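PDB 3E6E: alanine racemase from Enterococcus faecalis, which belongs to the alanine racemase family of enzymes and joins an N-terminal TIM-barrel domain to a C-terminal domain rich in beta strands. Local coordinates for residues Leu35-Lys40 against Thr61-Ala66; His169-Asp174 against Glu182-Arg187; Ala210-Asp215 against Asn231-Lys236. The protein carries 1 engineered substitution. All coordinates share one frame; numbering follows the deposited sequence.

Contact 1. Residues Leu35-Lys40 against Thr61-Ala66; sequences LFAVVK and TGFCVA. With DCS (D-[3-hydroxy-2-methyl-5-phosphonooxymethyl-pyridin-4-ylmethyl]-N,O-cycloserylamide), chain D.
F36 turns its ring (chi1 -95°) over the backbone of G62, and C64 sets SG anti to its own carbonyl carbon (chi1 -58°), beside that ring. G62 CA lies over the ring face, 3.3 Å from the F36 ring centroid, a CH-pi contact. With no side chain on G62, the ring can rest directly on the backbone. C64 SG meets the same ring from its edge, 5.3 Å from the F36 centroid, a sulfur-aromatic contact. Next along this face, C64 CB packs on V38 CB at 3.6 Å. A37 and F63 point to the other face of the sheet, toward helices 48-56 and 68-76.

The backbones run parallel. T61 N donates to L35 O at one end of the ladder and V39 N to C64 O at the other. A37 bonds on both sides of F63: A37 N donates to G62 O at 3.0 Å, and C64 N donates to A37 O at 3.1 Å.

Beyond the strand, K40 lays CD on A66 CB at 3.5 Å. The end of its chain then turns and brings K40 NZ to 3.6 Å from C4A of DCS. K40 NZ also forms a salt bridge with D315 of the second subunit. V38 CG1 touches C5A of DCS at 3.7 Å.

F36 also meets Y201 edge-to-face, and C64 touches R222. These two strands, linked by helices, are neighbours in the parallel TIM barrel, whose C-terminal strand ends typically carry the ligand pocket, as V38 and K40 do here.

Contact 2. Residues His169-Asp174 against Glu182-Arg187; sequences HFSTAD and EKQAGR. With DCS (D-[3-hydroxy-2-methyl-5-phosphonooxymethyl-pyridin-4-ylmethyl]-N,O-cycloserylamide), chain D.
F170 and Q184 make a buried packing contact between the loop after strand 165-167 and helix 179-193. Q184 CB packs against the F170 ring, 3.7 Å from F170 CE1. The two side chains pass with their tips pointing opposite ways, and the ring and amide planes are 52° apart. A185 N reaches the edge of the same ring, 3.9 Å from F170 CE1. Beyond CG the Q184 chain is extended. This carries its CD to 3.9 Å from F170 CA and sets the amide group beside the backbone of H169 and S171, close to the S171 hydroxyl.

H169 points away from the helix. Its CG is anti to the backbone N (chi1 -174°), and the ring turns one face to DCS, with H169 ND1 3.5 Å from DCS C2. H169 NE2 is hydrogen-bonded to Y267 OH of the second subunit. The loop thus has the helix on one side and the ligand on the other.

F170 also stacks on F181, about one turn before Q184 in helix 179-193, and touches T209, placing the ring between that helix and helix 207-212.

Contact 3. Residues Ala210-Asp215 against Asn231-Lys236; sequences ALWHPD and NPSGNK
L211 meets P232 near the end of helix 207-212. Its CG sits anti to the carbonyl carbon (chi1 -66°), and the extended branch carries L211 CD1 to 3.3 Å from P232 CG. P232 CD is also near, 3.6 Å from L211 CD1, so the methyl rests against one side of the proline ring. The side chain of P232 is about 5 Å from DCS and touches the pocket residue V225. The backbone O of L211 is hydrogen-bonded to S240 OG.

W212 follows and covers more of the opposing loop. L211 CB lies over one face of its indole, 3.9 Å above the plane. The far corner of the benzene ring does the touching. W212 CH2 is 3.4 Å from P232 CG and 3.7 Å from S233 CB. N231 OD1 comes to the ring edge, 3.7 Å from W212 CH2. With the backbone N of S233 that oxygen fits an Asx turn, though this bond is doubtful because S233 N sits too close to a neighbour in the model. S233 OG also donates to N231 OD1, at 2.9 Å, and is hydrogen-bonded to L237 N. W212 donates from NE1 to the backbone O of A238, so the indole is held to the loop after strand 220-223 at both ends.

H213 is the first residue to leave helical geometry. Its ring turns to stack on F181 of helix 179-193.

In the fold
All three contacts are buried and lie around one DCS site. Contact 1 is nearest the centre of the chain and joins two barrel strands by backbone hydrogen bonds. Contacts 2 and 3 lie farther out, about 20 and 15 Å from that centre to their own. Each sets a loop against a helix, mainly through side chains. Contacts 1 and 2 both reach the ligand and the second subunit, whereas no other chain of the assembly touches the segments of contact 3. Contacts 2 and 3 meet directly: D174 OD2 and K236 NZ form a salt bridge at 3.0 Å. Contact 1 touches neither of the others.

Contact 1. Residues Leu35-Lys40 against Thr61-Ala66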
loop_
_atom_site.group_PDB
_atom_site.type_symbol
_atom_site.label_atom_id
_atom_site.label_comp_id
_atom_site.label_asym_id
_atom_site.label_seq_id
_atom_site.Cartn_x
_atom_site.Cartn_y
_atom_site.Cartn_z
ATOM N N LEU A 35 -16.650 -9.393 -23.178
ATOM C CA LEU A 35 -16.302 -8.786 -21.910
ATOM C C LEU A 35 -14.911 -9.192 -21.489
ATOM O O LEU A 35 -14.622 -10.373 -21.296
ATOM C CB LEU A 35 -17.305 -9.204 -20.833
ATOM C CG LEU A 35 -17.146 -8.598 -19.433
ATOM C CD1 LEU A 35 -15.855 -9.058 -18.779
ATOM C CD2 LEU A 35 -17.148 -7.100 -19.552
ATOM N N PHE A 36 -14.035 -8.207 -21.375
ATOM C CA PHE A 36 -12.695 -8.484 -20.925
ATOM C C PHE A 36 -12.664 -7.963 -19.506
ATOM O O PHE A 36 -13.208 -6.889 -19.213
ATOM C CB PHE A 36 -11.658 -7.775 -21.803
ATOM C CG PHE A 36 -11.103 -8.638 -22.907
ATOM C CD1 PHE A 36 -11.949 -9.407 -23.702
ATOM C CD2 PHE A 36 -9.739 -8.671 -23.163
ATOM C CE1 PHE A 36 -11.445 -10.192 -24.733
ATOM C CE2 PHE A 36 -9.225 -9.456 -24.197
ATOM C CZ PHE A 36 -10.083 -10.217 -24.980
ATOM N N ALA A 37 -12.053 -8.745 -18.622
ATOM C CA ALA A 37 -11.943 -8.379 -17.218
ATOM C C ALA A 37 -10.541 -7.887 -16.890
ATOM O O ALA A 37 -9.571 -8.639 -16.963
ATOM C CB ALA A 37 -12.299 -9.578 -16.342
ATOM N N VAL A 38 -10.434 -6.610 -16.549
ATOM C CA VAL A 38 -9.142 -6.039 -16.187
ATOM C C VAL A 38 -8.929 -6.376 -14.717
ATOM O O VAL A 38 -9.750 -6.016 -13.869
ATOM C CB VAL A 38 -9.130 -4.510 -16.420
ATOM C CG1 VAL A 38 -10.489 -3.938 -16.152
ATOM C CG2 VAL A 38 -8.100 -3.852 -15.536
ATOM N N VAL A 39 -7.844 -7.095 -14.432
ATOM C CA VAL A 39 -7.520 -7.519 -13.073
ATOM C C VAL A 39 -6.123 -7.116 -12.621
ATOM O O VAL A 39 -5.453 -7.876 -11.912
ATOM C CB VAL A 39 -7.633 -9.051 -12.917
ATOM C CG1 VAL A 39 -9.055 -9.511 -13.213
ATOM C CG2 VAL A 39 -6.627 -9.735 -13.835
ATOM N N LYS A 40 -5.677 -5.934 -13.028
ATOM C CA LYS A 40 -4.354 -5.451 -12.635
ATOM C C LYS A 40 -4.333 -5.038 -11.173
ATOM O O LYS A 40 -5.360 -5.105 -10.486
ATOM C CB LYS A 40 -3.934 -4.254 -13.496
ATOM C CG LYS A 40 -4.924 -3.095 -13.555
ATOM C CD LYS A 40 -4.365 -2.045 -14.493
ATOM C CE LYS A 40 -5.337 -0.919 -14.772
ATOM N NZ LYS A 40 -5.399 0.066 -13.683
ATOM N N THR A 61 -14.128 -13.473 -21.423
ATOM C CA THR A 61 -13.438 -14.281 -22.428
ATOM C C THR A 61 -12.090 -13.671 -22.768
ATOM O O THR A 61 -11.507 -13.975 -23.804
ATOM C CB THR A 61 -14.286 -14.416 -23.717
ATOM O OG1 THR A 61 -14.537 -13.120 -24.276
ATOM C CG2 THR A 61 -15.615 -15.085 -23.403
ATOM N N GLY A 62 -11.599 -12.820 -21.872
ATOM C CA GLY A 62 -10.311 -12.165 -22.064
ATOM C C GLY A 62 -9.895 -11.375 -20.829
ATOM O O GLY A 62 -10.735 -11.096 -19.962
ATOM N N PHE A 63 -8.615 -10.998 -20.752
ATOM C CA PHE A 63 -8.102 -10.258 -19.596
ATOM C C PHE A 63 -7.161 -9.089 -19.871
ATOM O O PHE A 63 -6.306 -9.154 -20.759
ATOM C CB PHE A 63 -7.409 -11.226 -18.637
ATOM C CG PHE A 63 -8.272 -12.354 -18.220
ATOM C CD1 PHE A 63 -8.286 -13.537 -18.950
ATOM C CD2 PHE A 63 -9.140 -12.213 -17.142
ATOM C CE1 PHE A 63 -9.164 -14.576 -18.617
ATOM C CE2 PHE A 63 -10.020 -13.234 -16.797
ATOM C CZ PHE A 63 -10.033 -14.422 -17.541
ATOM N N CYS A 64 -7.322 -8.029 -19.074
ATOM C CA CYS A 64 -6.509 -6.818 -19.171
ATOM C C CYS A 64 -5.715 -6.596 -17.894
ATOM O O CYS A 64 -6.261 -6.668 -16.795
ATOM C CB CYS A 64 -7.394 -5.599 -19.397
ATOM S SG CYS A 64 -8.438 -5.682 -20.862
ATOM N N VAL A 65 -4.428 -6.323 -18.050
ATOM C CA VAL A 65 -3.549 -6.071 -16.921
ATOM C C VAL A 65 -2.681 -4.893 -17.318
ATOM O O VAL A 65 -2.736 -4.442 -18.459
ATOM C CB VAL A 65 -2.638 -7.282 -16.613
ATOM C CG1 VAL A 65 -3.478 -8.490 -16.255
ATOM C CG2 VAL A 65 -1.743 -7.572 -17.815
ATOM N N ALA A 66 -1.875 -4.398 -16.388
ATOM C CA ALA A 66 -1.004 -3.269 -16.681
ATOM C C ALA A 66 0.424 -3.686 -16.968
ATOM O O ALA A 66 1.108 -3.037 -17.750
ATOM C CB ALA A 66 -1.012 -2.298 -15.525
HETATM N N1 DCS D . -9.045 0.256 -19.891
HETATM C C2 DCS D . -7.813 0.955 -19.668
HETATM C C2A DCS D . -6.910 1.340 -20.824
HETATM C C3 DCS D . -7.482 1.271 -18.346
HETATM O O3 DCS D . -6.337 1.925 -18.048
HETATM C C4 DCS D . -8.391 0.877 -17.281
HETATM C C4A DCS D . -8.047 1.220 -15.845
HETATM C C5 DCS D . -9.626 0.168 -17.621
HETATM C C6 DCS D . -9.915 -0.123 -18.908
HETATM C C5A DCS D . -10.634 -0.275 -16.589
HETATM O O4P DCS D . -11.229 0.887 -16.005
HETATM P P DCS D . -12.347 0.879 -14.871
HETATM O O1P DCS D . -13.499 0.200 -15.431
HETATM O O2P DCS D . -11.820 0.194 -13.695
HETATM O O3P DCS D . -12.671 2.268 -14.566
HETATM N N DCS D . -7.875 2.720 -15.689
HETATM C CA DCS D . -7.553 3.283 -14.445
HETATM C C DCS D . -6.270 3.777 -14.066
HETATM O O DCS D . -5.143 3.749 -14.836
HETATM N ND DCS D . -6.352 4.265 -12.853
HETATM O OG DCS D . -7.647 4.110 -12.404
HETATM C CB DCS D . -8.371 3.512 -13.374
#

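Contact 2. Residues His169-Asp174 against Glu182-Arg187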
loop_
_atom_site.group_PDB
_atom_site.type_symbol
_atom_site.label_atom_id
_atom_site.label_comp_id
_atom_site.label_asym_id
_atom_site.label_seq_id
_atom_site.Cartn_x
_atom_site.Cartn_y
_atom_site.Cartn_z
ATOM N N HIS A 169 -9.325 5.201 -24.582
ATOM C CA HIS A 169 -9.804 5.188 -23.220
ATOM C C HIS A 169 -10.409 6.531 -22.880
ATOM O O HIS A 169 -9.856 7.571 -23.212
ATOM C CB HIS A 169 -8.639 4.857 -22.279
ATOM C CG HIS A 169 -9.055 4.666 -20.850
ATOM N ND1 HIS A 169 -9.900 3.650 -20.447
ATOM C CD2 HIS A 169 -8.789 5.396 -19.741
ATOM C CE1 HIS A 169 -10.137 3.768 -19.154
ATOM N NE2 HIS A 169 -9.476 4.819 -18.703
ATOM N N PHE A 170 -11.555 6.513 -22.222
ATOM C CA PHE A 170 -12.209 7.757 -21.856
ATOM C C PHE A 170 -11.715 8.310 -20.514
ATOM O O PHE A 170 -11.282 7.542 -19.638
ATOM C CB PHE A 170 -13.710 7.528 -21.823
ATOM C CG PHE A 170 -14.305 7.236 -23.172
ATOM C CD1 PHE A 170 -14.577 8.270 -24.060
ATOM C CD2 PHE A 170 -14.627 5.931 -23.537
ATOM C CE1 PHE A 170 -15.170 8.012 -25.283
ATOM C CE2 PHE A 170 -15.218 5.668 -24.765
ATOM C CZ PHE A 170 -15.495 6.710 -25.639
ATOM N N SER A 171 -11.779 9.633 -20.361
ATOM C CA SER A 171 -11.329 10.258 -19.131
ATOM C C SER A 171 -12.460 10.879 -18.336
ATOM O O SER A 171 -12.276 11.227 -17.175
ATOM C CB SER A 171 -10.287 11.336 -19.425
ATOM O OG SER A 171 -10.857 12.446 -20.103
ATOM N N THR A 172 -13.628 11.008 -18.960
ATOM C CA THR A 172 -14.789 11.615 -18.311
ATOM C C THR A 172 -16.072 10.814 -18.440
ATOM O O THR A 172 -17.153 11.364 -18.274
ATOM C CB THR A 172 -15.077 13.020 -18.893
ATOM O OG1 THR A 172 -15.253 12.919 -20.311
ATOM C CG2 THR A 172 -13.928 13.959 -18.601
ATOM N N ALA A 173 -15.963 9.520 -18.715
ATOM C CA ALA A 173 -17.146 8.676 -18.890
ATOM C C ALA A 173 -18.027 8.562 -17.660
ATOM O O ALA A 173 -19.214 8.274 -17.777
ATOM C CB ALA A 173 -16.731 7.290 -19.343
ATOM N N ASP A 174 -17.459 8.775 -16.479
ATOM C CA ASP A 174 -18.253 8.670 -15.258
ATOM C C ASP A 174 -18.771 10.027 -14.811
ATOM O O ASP A 174 -19.295 10.163 -13.708
ATOM C CB ASP A 174 -17.426 8.042 -14.134
ATOM C CG ASP A 174 -16.304 8.945 -13.662
ATOM O OD1 ASP A 174 -15.508 9.419 -14.503
ATOM O OD2 ASP A 174 -16.214 9.184 -12.446
ATOM N N GLU A 182 -18.319 12.887 -25.478
ATOM C CA GLU A 182 -18.759 12.992 -26.855
ATOM C C GLU A 182 -17.593 13.359 -27.761
ATOM O O GLU A 182 -17.430 12.794 -28.840
ATOM C CB GLU A 182 -19.870 14.039 -26.950
ATOM C CG GLU A 182 -21.259 13.404 -26.997
ATOM C CD GLU A 182 -22.350 14.224 -26.330
ATOM O OE1 GLU A 182 -22.515 15.416 -26.667
ATOM O OE2 GLU A 182 -23.060 13.653 -25.474
ATOM N N LYS A 183 -16.769 14.297 -27.301
ATOM C CA LYS A 183 -15.601 14.730 -28.057
ATOM C C LYS A 183 -14.680 13.546 -28.330
ATOM O O LYS A 183 -14.315 13.290 -29.477
ATOM C CB LYS A 183 -14.842 15.816 -27.290
ATOM C CG LYS A 183 -13.525 16.234 -27.925
ATOM C CD LYS A 183 -12.897 17.434 -27.212
ATOM C CE LYS A 183 -13.781 18.687 -27.326
ATOM N NZ LYS A 183 -13.093 19.959 -26.905
ATOM N N GLN A 184 -14.312 12.812 -27.286
ATOM C CA GLN A 184 -13.428 11.667 -27.483
ATOM C C GLN A 184 -14.055 10.685 -28.451
ATOM O O GLN A 184 -13.387 10.176 -29.338
ATOM C CB GLN A 184 -13.109 10.967 -26.157
ATOM C CG GLN A 184 -12.193 11.782 -25.246
ATOM C CD GLN A 184 -11.696 10.991 -24.057
ATOM O OE1 GLN A 184 -10.946 10.026 -24.210
ATOM N NE2 GLN A 184 -12.114 11.398 -22.861
ATOM N N ALA A 185 -15.344 10.429 -28.287
ATOM C CA ALA A 185 -16.031 9.512 -29.179
ATOM C C ALA A 185 -15.864 10.003 -30.623
ATOM O O ALA A 185 -15.587 9.217 -31.538
ATOM C CB ALA A 185 -17.502 9.434 -28.806
ATOM N N GLY A 186 -16.026 11.310 -30.811
ATOM C CA GLY A 186 -15.874 11.892 -32.128
ATOM C C GLY A 186 -14.507 11.599 -32.724
ATOM O O GLY A 186 -14.412 10.992 -33.788
ATOM N N ARG A 187 -13.447 12.016 -32.037
ATOM C CA ARG A 187 -12.088 11.790 -32.510
ATOM C C ARG A 187 -11.821 10.321 -32.830
ATOM O O ARG A 187 -11.054 10.009 -33.739
ATOM C CB ARG A 187 -11.063 12.267 -31.472
ATOM C CG ARG A 187 -11.014 13.779 -31.225
ATOM C CD ARG A 187 -9.929 14.128 -30.198
ATOM N NE ARG A 187 -9.897 15.554 -29.861
ATOM C CZ ARG A 187 -9.047 16.106 -28.992
ATOM N NH1 ARG A 187 -8.153 15.353 -28.362
ATOM N NH2 ARG A 187 -9.080 17.414 -28.763
HETATM N N1 DCS D . -9.045 0.256 -19.891
HETATM C C2 DCS D . -7.813 0.955 -19.668
HETATM C C2A DCS D . -6.910 1.340 -20.824
HETATM C C3 DCS D . -7.482 1.271 -18.346
HETATM O O3 DCS D . -6.337 1.925 -18.048
HETATM C C4 DCS D . -8.391 0.877 -17.281
HETATM C C4A DCS D . -8.047 1.220 -15.845
HETATM C C5 DCS D . -9.626 0.168 -17.621
HETATM C C6 DCS D . -9.915 -0.123 -18.908
HETATM C C5A DCS D . -10.634 -0.275 -16.589
HETATM O O4P DCS D . -11.229 0.887 -16.005
HETATM P P DCS D . -12.347 0.879 -14.871
HETATM O O1P DCS D . -13.499 0.200 -15.431
HETATM O O2P DCS D . -11.820 0.194 -13.695
HETATM O O3P DCS D . -12.671 2.268 -14.566
HETATM N N DCS D . -7.875 2.720 -15.689
HETATM C CA DCS D . -7.553 3.283 -14.445
HETATM C C DCS D . -6.270 3.777 -14.066
HETATM O O DCS D . -5.143 3.749 -14.836
HETATM N ND DCS D . -6.352 4.265 -12.853
HETATM O OG DCS D . -7.647 4.110 -12.404
HETATM C CB DCS D . -8.371 3.512 -13.374
#

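Contact 3. Residues Ala210-Asp215 against Asn231-Lys236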
loop_
_atom_site.group_PDB
_atom_site.type_symbol
_atom_site.label_atom_id
_atom_site.label_comp_id
_atom_site.label_asym_id
_atom_site.label_seq_id
_atom_site.Cartn_x
_atom_site.Cartn_y
_atom_site.Cartn_z
ATOM N N ALA A 210 -19.578 1.723 -20.093
ATOM C CA ALA A 210 -20.493 0.597 -20.264
ATOM C C ALA A 210 -21.809 0.802 -19.530
ATOM O O ALA A 210 -22.883 0.511 -20.052
ATOM C CB ALA A 210 -19.834 -0.692 -19.787
ATOM N N LEU A 211 -21.724 1.298 -18.305
ATOM C CA LEU A 211 -22.919 1.525 -17.525
ATOM C C LEU A 211 -23.770 2.655 -18.089
ATOM O O LEU A 211 -24.927 2.442 -18.456
ATOM C CB LEU A 211 -22.531 1.824 -16.077
ATOM C CG LEU A 211 -21.880 0.652 -15.325
ATOM C CD1 LEU A 211 -21.328 1.135 -14.015
ATOM C CD2 LEU A 211 -22.901 -0.458 -15.100
ATOM N N TRP A 212 -23.185 3.843 -18.199
ATOM C CA TRP A 212 -23.919 5.028 -18.664
ATOM C C TRP A 212 -23.907 5.418 -20.148
ATOM O O TRP A 212 -24.695 6.264 -20.569
ATOM C CB TRP A 212 -23.480 6.225 -17.817
ATOM C CG TRP A 212 -23.702 5.986 -16.350
ATOM C CD1 TRP A 212 -24.904 5.903 -15.703
ATOM C CD2 TRP A 212 -22.699 5.723 -15.364
ATOM N NE1 TRP A 212 -24.709 5.599 -14.370
ATOM C CE2 TRP A 212 -23.365 5.484 -14.138
ATOM C CE3 TRP A 212 -21.302 5.660 -15.396
ATOM C CZ2 TRP A 212 -22.682 5.192 -12.960
ATOM C CZ3 TRP A 212 -20.618 5.365 -14.217
ATOM C CH2 TRP A 212 -21.314 5.137 -13.018
ATOM N N HIS A 213 -23.027 4.819 -20.942
ATOM C CA HIS A 213 -22.953 5.120 -22.375
ATOM C C HIS A 213 -22.965 3.805 -23.152
ATOM O O HIS A 213 -22.119 3.565 -24.011
ATOM C CB HIS A 213 -21.659 5.870 -22.683
ATOM C CG HIS A 213 -21.601 7.249 -22.116
ATOM N ND1 HIS A 213 -20.699 7.613 -21.142
ATOM C CD2 HIS A 213 -22.285 8.372 -22.431
ATOM C CE1 HIS A 213 -20.825 8.902 -20.884
ATOM N NE2 HIS A 213 -21.782 9.388 -21.655
ATOM N N PRO A 214 -23.943 2.939 -22.865
ATOM C CA PRO A 214 -24.072 1.635 -23.515
ATOM C C PRO A 214 -24.186 1.619 -25.038
ATOM O O PRO A 214 -24.006 0.567 -25.648
ATOM C CB PRO A 214 -25.302 1.043 -22.829
ATOM C CG PRO A 214 -26.156 2.240 -22.629
ATOM C CD PRO A 214 -25.163 3.254 -22.104
ATOM N N ASP A 215 -24.477 2.767 -25.650
ATOM C CA ASP A 215 -24.615 2.828 -27.108
ATOM C C ASP A 215 -23.325 3.172 -27.902
ATOM O O ASP A 215 -23.285 3.001 -29.123
ATOM C CB ASP A 215 -25.752 3.794 -27.493
ATOM C CG ASP A 215 -27.133 3.273 -27.090
ATOM O OD1 ASP A 215 -27.409 2.069 -27.285
ATOM O OD2 ASP A 215 -27.961 4.070 -26.594
ATOM N N ASN A 231 -19.374 1.553 -7.482
ATOM C CA ASN A 231 -19.885 2.574 -8.384
ATOM C C ASN A 231 -18.720 3.299 -9.030
ATOM O O ASN A 231 -18.066 4.112 -8.396
ATOM C CB ASN A 231 -20.736 3.568 -7.620
ATOM C CG ASN A 231 -21.336 4.602 -8.516
ATOM O OD1 ASN A 231 -20.651 5.175 -9.369
ATOM N ND2 ASN A 231 -22.623 4.862 -8.337
ATOM N N PRO A 232 -18.463 3.022 -10.313
ATOM C CA PRO A 232 -17.354 3.661 -11.021
ATOM C C PRO A 232 -17.353 5.178 -11.049
ATOM O O PRO A 232 -16.494 5.771 -11.683
ATOM C CB PRO A 232 -17.433 3.043 -12.416
ATOM C CG PRO A 232 -18.884 2.791 -12.590
ATOM C CD PRO A 232 -19.307 2.244 -11.240
ATOM N N SER A 233 -18.304 5.815 -10.374
ATOM C CA SER A 233 -18.325 7.274 -10.350
ATOM C C SER A 233 -18.420 7.804 -8.926
ATOM O O SER A 233 -18.773 8.969 -8.707
ATOM C CB SER A 233 -19.500 7.816 -11.159
ATOM O OG SER A 233 -20.694 7.832 -10.404
ATOM N N GLY A 234 -18.103 6.950 -7.961
ATOM C CA GLY A 234 -18.175 7.354 -6.574
ATOM C C GLY A 234 -19.619 7.394 -6.119
ATOM O O GLY A 234 -20.137 6.397 -5.611
ATOM N N ASN A 235 -20.266 8.547 -6.300
ATOM C CA ASN A 235 -21.666 8.725 -5.923
ATOM C C ASN A 235 -22.356 9.774 -6.808
ATOM O O ASN A 235 -23.412 10.306 -6.456
ATOM C CB ASN A 235 -21.757 9.120 -4.440
ATOM C CG ASN A 235 -22.697 8.206 -3.639
ATOM O OD1 ASN A 235 -22.756 8.272 -2.404
ATOM N ND2 ASN A 235 -23.439 7.356 -4.346
ATOM N N LYS A 236 -21.760 10.054 -7.964
ATOM C CA LYS A 236 -22.316 11.033 -8.894
ATOM C C LYS A 236 -23.489 10.492 -9.715
ATOM O O LYS A 236 -24.431 11.223 -10.026
ATOM C CB LYS A 236 -21.225 11.510 -9.850
ATOM C CG LYS A 236 -20.058 12.202 -9.176
ATOM C CD LYS A 236 -19.020 12.639 -10.202
ATOM C CE LYS A 236 -18.145 11.484 -10.630
ATOM N NZ LYS A 236 -17.044 11.930 -11.522
#